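Long-range contact in dTDP-glucose 4,6-dehydratase (PDB 5U4Q), which probably converts dTDP-glucose to its 4-keto-6-deoxy form and binds NAD in a Rossmann-type domain: residues 235-243 / 253-261. Sequence-based numbering, arbitrary orientation. Where two conformers were deposited one is given.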
ATOM      1  N   ASP A 235      -4.480   5.626  24.725  1.00 17.29           N
ATOM      2  CA  ASP A 235      -5.517   6.378  25.461  1.00 19.41           C
ATOM      3  C   ASP A 235      -5.876   7.723  24.845  1.00 19.60           C
ATOM      4  O   ASP A 235      -6.789   8.386  25.353  1.00 21.48           O
ATOM      5  CB  ASP A 235      -5.095   6.650  26.923  1.00 21.52           C
ATOM      6  CG  ASP A 235      -5.137   5.446  27.809  1.00 28.71           C
ATOM      7  OD1 ASP A 235      -5.756   4.416  27.475  1.00 31.97           O
ATOM      8  OD2 ASP A 235      -4.554   5.572  28.916  1.00 32.27           O
ATOM      9  N   VAL A 236      -5.192   8.142  23.778  1.00 16.98           N
ATOM     10  CA  VAL A 236      -5.491   9.410  23.133  1.00 16.44           C
ATOM     11  C   VAL A 236      -6.199   9.061  21.836  1.00 16.79           C
ATOM     12  O   VAL A 236      -5.568   8.632  20.876  1.00 17.18           O
ATOM     13  CB  VAL A 236      -4.236  10.268  22.881  1.00 18.14           C
ATOM     14  CG1 VAL A 236      -4.620  11.554  22.170  1.00 18.41           C
ATOM     15  CG2 VAL A 236      -3.523  10.591  24.196  1.00 19.72           C
ATOM     16  N   ILE A 237      -7.514   9.224  21.825  1.00 16.32           N
ATOM     17  CA  ILE A 237      -8.350   8.814  20.693  1.00 17.28           C
ATOM     18  C   ILE A 237      -8.527   9.960  19.679  1.00 16.08           C
ATOM     19  O   ILE A 237      -9.074  11.011  20.024  1.00 17.44           O
ATOM     20  CB  ILE A 237      -9.699   8.298  21.192  1.00 19.68           C
ATOM     21  CG1 ILE A 237      -9.464   7.094  22.131  1.00 22.67           C
ATOM     22  CG2 ILE A 237     -10.590   7.921  20.002  1.00 20.97           C
ATOM     23  CD1 ILE A 237     -10.713   6.457  22.673  1.00 23.62           C
ATOM     24  N   PRO A 238      -8.061   9.783  18.431  1.00 15.99           N
ATOM     25  CA  PRO A 238      -8.210  10.862  17.452  1.00 15.77           C
ATOM     26  C   PRO A 238      -9.662  11.203  17.187  1.00 15.36           C
ATOM     27  O   PRO A 238     -10.503  10.337  17.248  1.00 15.92           O
ATOM     28  CB  PRO A 238      -7.572  10.278  16.182  1.00 16.54           C
ATOM     29  CG  PRO A 238      -6.585   9.300  16.706  1.00 16.69           C
ATOM     30  CD  PRO A 238      -7.290   8.663  17.856  1.00 16.05           C
ATOM     31  N   GLN A 239      -9.907  12.491  16.967  1.00 18.26           N
ATOM     32  CA  GLN A 239     -11.244  13.019  16.744  1.00 18.44           C
ATOM     33  C   GLN A 239     -11.346  13.604  15.356  1.00 17.58           C
ATOM     34  O   GLN A 239     -10.378  14.060  14.806  1.00 18.12           O
ATOM     35  CB  GLN A 239     -11.522  14.118  17.761  1.00 20.90           C
ATOM     36  CG  GLN A 239     -11.441  13.630  19.195  1.00 21.60           C
ATOM     37  CD  GLN A 239     -12.473  12.565  19.488  1.00 25.56           C
ATOM     38  OE1 GLN A 239     -13.652  12.719  19.151  1.00 31.57           O
ATOM     39  NE2 GLN A 239     -12.044  11.470  20.105  1.00 26.46           N
ATOM     40  N   ALA A 240     -12.558  13.614  14.836  1.00 18.78           N
ATOM     41  CA  ALA A 240     -12.836  14.245  13.553  1.00 19.17           C
ATOM     42  C   ALA A 240     -12.596  15.759  13.655  1.00 20.15           C
ATOM     43  O   ALA A 240     -12.717  16.343  14.739  1.00 20.43           O
ATOM     44  CB  ALA A 240     -14.258  13.978  13.159  1.00 20.78           C
ATOM     45  N   ASN A 241     -12.268  16.378  12.530  1.00 17.55           N
ATOM     46  CA  ASN A 241     -11.965  17.800  12.483  1.00 18.60           C
ATOM     47  C   ASN A 241     -12.468  18.434  11.189  1.00 18.65           C
ATOM     48  O   ASN A 241     -11.794  18.373  10.167  1.00 17.40           O
ATOM     49  CB  ASN A 241     -10.458  18.002  12.581  1.00 19.43           C
ATOM     50  CG  ASN A 241     -10.047  19.459  12.509  1.00 22.33           C
ATOM     51  OD1 ASN A 241     -10.890  20.370  12.539  1.00 20.83           O
ATOM     52  ND2 ASN A 241      -8.739  19.693  12.405  1.00 23.61           N
ATOM     53  N   ALA A 242     -13.604  19.121  11.291  1.00 19.75           N
ATOM     54  CA  ALA A 242     -14.219  19.769  10.144  1.00 20.20           C
ATOM     55  C   ALA A 242     -13.391  20.906   9.537  1.00 22.42           C
ATOM     56  O   ALA A 242     -13.650  21.329   8.409  1.00 21.69           O
ATOM     57  CB  ALA A 242     -15.605  20.285  10.519  1.00 22.66           C
ATOM     58  N   ASP A 243     -12.395  21.397  10.267  1.00 20.17           N
ATOM     59  CA  ASP A 243     -11.562  22.485   9.776  1.00 20.38           C
ATOM     60  C   ASP A 243     -10.368  22.087   8.967  1.00 21.10           C
ATOM     61  O   ASP A 243      -9.710  22.933   8.347  1.00 21.36           O
ATOM     62  CB  ASP A 243     -11.131  23.313  10.953  1.00 20.90           C
ATOM     63  CG  ASP A 243     -12.276  24.024  11.520  1.00 26.11           C
ATOM     64  OD1 ASP A 243     -12.688  24.992  10.868  1.00 27.39           O
ATOM     65  OD2 ASP A 243     -12.809  23.575  12.539  1.00 25.66           O
ATOM     66  N   THR A 253      -2.362  13.772   9.024  1.00 20.53           N
ATOM     67  CA  THR A 253      -3.523  14.320   9.689  1.00 19.01           C
ATOM     68  C   THR A 253      -4.701  14.238   8.701  1.00 16.63           C
ATOM     69  O   THR A 253      -4.487  13.904   7.534  1.00 17.11           O
ATOM     70  CB  THR A 253      -3.269  15.796  10.038  1.00 22.90           C
ATOM     71  OG1 THR A 253      -2.816  16.503   8.867  1.00 24.63           O
ATOM     72  CG2 THR A 253      -2.199  15.895  11.128  1.00 23.31           C
ATOM     73  N   SER A 254      -5.922  14.536   9.163  1.00 16.63           N
ATOM     74  CA  SER A 254      -7.111  14.514   8.283  1.00 15.39           C
ATOM     75  C   SER A 254      -8.319  15.157   8.959  1.00 16.17           C
ATOM     76  O   SER A 254      -8.287  15.477  10.136  1.00 16.48           O
ATOM     77  CB  SER A 254      -7.488  13.049   7.938  1.00 16.08           C
ATOM     78  OG  SER A 254      -8.661  12.962   7.099  1.00 15.68           O
ATOM     79  N   SER A 255      -9.399  15.339   8.204  1.00 16.40           N
ATOM     80  CA  SER A 255     -10.685  15.665   8.783  1.00 16.22           C
ATOM     81  C   SER A 255     -11.257  14.424   9.467  1.00 15.39           C
ATOM     82  O   SER A 255     -12.102  14.523  10.354  1.00 17.66           O
ATOM     83  CB  SER A 255     -11.669  16.178   7.722  1.00 17.68           C
ATOM     84  OG  SER A 255     -11.680  15.327   6.588  1.00 17.69           O
ATOM     85  N   ALA A 256     -10.824  13.236   9.009  1.00 14.73           N
ATOM     86  CA  ALA A 256     -11.204  11.979   9.635  1.00 15.14           C
ATOM     87  C   ALA A 256     -10.399  11.809  10.921  1.00 13.66           C
ATOM     88  O   ALA A 256      -9.357  12.445  11.079  1.00 15.56           O
ATOM     89  CB  ALA A 256     -10.895  10.839   8.692  1.00 16.19           C
ATOM     90  N   PRO A 257     -10.849  10.919  11.820  1.00 14.10           N
ATOM     91  CA  PRO A 257     -10.112  10.641  13.096  1.00 13.57           C
ATOM     92  C   PRO A 257      -8.914   9.717  12.806  1.00 14.40           C
ATOM     93  O   PRO A 257      -8.902   8.546  13.193  1.00 14.62           O
ATOM     94  CB  PRO A 257     -11.178   9.966  13.968  1.00 14.21           C
ATOM     95  CG  PRO A 257     -12.078   9.309  12.979  1.00 15.13           C
ATOM     96  CD  PRO A 257     -12.160  10.258  11.819  1.00 15.01           C
ATOM     97  N   TYR A 258      -7.926  10.295  12.138  1.00 14.25           N
ATOM     98  CA  TYR A 258      -6.752   9.607  11.608  1.00 14.43           C
ATOM     99  C   TYR A 258      -5.512  10.403  11.933  1.00 13.85           C
ATOM    100  O   TYR A 258      -5.448  11.613  11.674  1.00 14.92           O
ATOM    101  CB  TYR A 258      -6.885   9.510  10.092  1.00 13.88           C
ATOM    102  CG  TYR A 258      -5.604   9.328   9.270  1.00 13.76           C
ATOM    103  CD1 TYR A 258      -5.158   8.044   8.911  1.00 13.02           C
ATOM    104  CD2 TYR A 258      -4.884  10.417   8.785  1.00 13.95           C
ATOM    105  CE1 TYR A 258      -4.012   7.876   8.149  1.00 13.90           C
ATOM    106  CE2 TYR A 258      -3.735  10.258   8.006  1.00 14.50           C
ATOM    107  CZ  TYR A 258      -3.318   8.974   7.670  1.00 14.14           C
ATOM    108  OH  TYR A 258      -2.179   8.823   6.898  1.00 16.30           O
ATOM    109  N   ARG A 259      -4.507   9.734  12.491  0.50 13.93           N
ATOM    110  CA  ARG A 259      -3.230  10.385  12.797  0.50 14.14           C
ATOM    111  C   ARG A 259      -2.074   9.429  12.606  0.50 13.64           C
ATOM    112  O   ARG A 259      -2.220   8.225  12.838  0.50 13.30           O
ATOM    113  CB  ARG A 259      -3.166  10.853  14.254  0.50 15.33           C
ATOM    114  CG  ARG A 259      -4.006  12.062  14.606  0.50 17.01           C
ATOM    115  CD  ARG A 259      -3.500  13.322  13.934  0.50 18.46           C
ATOM    116  NE  ARG A 259      -4.218  14.481  14.455  0.50 19.90           N
ATOM    117  CZ  ARG A 259      -5.463  14.801  14.120  0.50 21.82           C
ATOM    118  NH1 ARG A 259      -6.034  15.869  14.664  0.50 23.20           N
ATOM    119  NH2 ARG A 259      -6.138  14.061  13.253  0.50 22.33           N
ATOM    120  N   VAL A 260      -0.923   9.985  12.214  1.00 13.52           N
ATOM    121  CA  VAL A 260       0.327   9.231  12.070  1.00 13.32           C
ATOM    122  C   VAL A 260       1.390  10.061  12.809  1.00 13.93           C
ATOM    123  O   VAL A 260       1.436  11.285  12.670  1.00 15.63           O
ATOM    124  CB  VAL A 260       0.753   8.931  10.618  1.00 14.90           C
ATOM    125  CG1 VAL A 260       2.076   8.180  10.622  1.00 17.20           C
ATOM    126  CG2 VAL A 260      -0.328   8.135   9.888  1.00 15.36           C
ATOM    127  N   TYR A 261       2.205   9.394  13.628  1.00 12.92           N
ATOM    128  CA  TYR A 261       3.297  10.020  14.351  1.00 13.52           C
ATOM    129  C   TYR A 261       4.612   9.267  14.176  1.00 14.15           C
ATOM    130  O   TYR A 261       4.633   8.031  14.123  1.00 14.41           O
ATOM    131  CB  TYR A 261       3.027  10.037  15.861  1.00 14.60           C
ATOM    132  CG  TYR A 261       1.803  10.831  16.246  1.00 15.37           C
ATOM    133  CD1 TYR A 261       1.829  12.235  16.287  1.00 16.92           C
ATOM    134  CD2 TYR A 261       0.616  10.190  16.573  1.00 14.46           C
ATOM    135  CE1 TYR A 261       0.690  12.948  16.612  1.00 17.02           C
ATOM    136  CE2 TYR A 261      -0.531  10.900  16.891  1.00 16.54           C
ATOM    137  CZ  TYR A 261      -0.487  12.280  16.906  1.00 16.63           C
ATOM    138  OH  TYR A 261      -1.634  12.961  17.241  1.00 18.06           O
TER
HETATM  139  O   HOH W   1      -8.804  14.928  12.714  1.00 22.40           O
HETATM  140  O   HOH W   2      -7.007  17.389  12.150  1.00 27.67           O
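Pro-238 directs CB toward residues 253-261 and sets it against the backbone of Pro-257, 3.7 Å from Pro-257 C. In return, Pro-257 CB lies 3.4 Å from Pro-238 O. Pro-238 CB and Pro-257 CB are 4.2 Å apart, so each proline meets the other's ring and main chain. In the modelled conformer, one of two, Arg-259 tentatively passes the same ring with its aliphatic part, CG coming 4.3 Å from Pro-238 CB. That side chain then folds back on its own strand. NH2 bonds Tyr-258 O, which lies in the guanidinium plane, while NH2 stands above the carbonyl plane. Water 1 sits at the guanidinium edge, within bonding distance of Gln-239 O and Ser-254 O, with more acceptors near than protons to give. Further on, Asn-241 N donates to Ser-255 O at 2.9 Å, nearly straight at 167°. The Asn-241 side chain, with CG anti to the backbone N (chi1 179°), forms an Asx turn through OD1 to Asp-243 N. Its ND2 reaches Ser-254 O through water 2. Ser-254 OG makes an ST turn and also bonds His-166. The contact ties the loop after helix 223-234 to the loop entering strand 258-263 and its first residues, beside strand 176-185 of the Rossmann sheet. One direct backbone bond, proline packing and bridging waters suggest a partly hydrated surface seam.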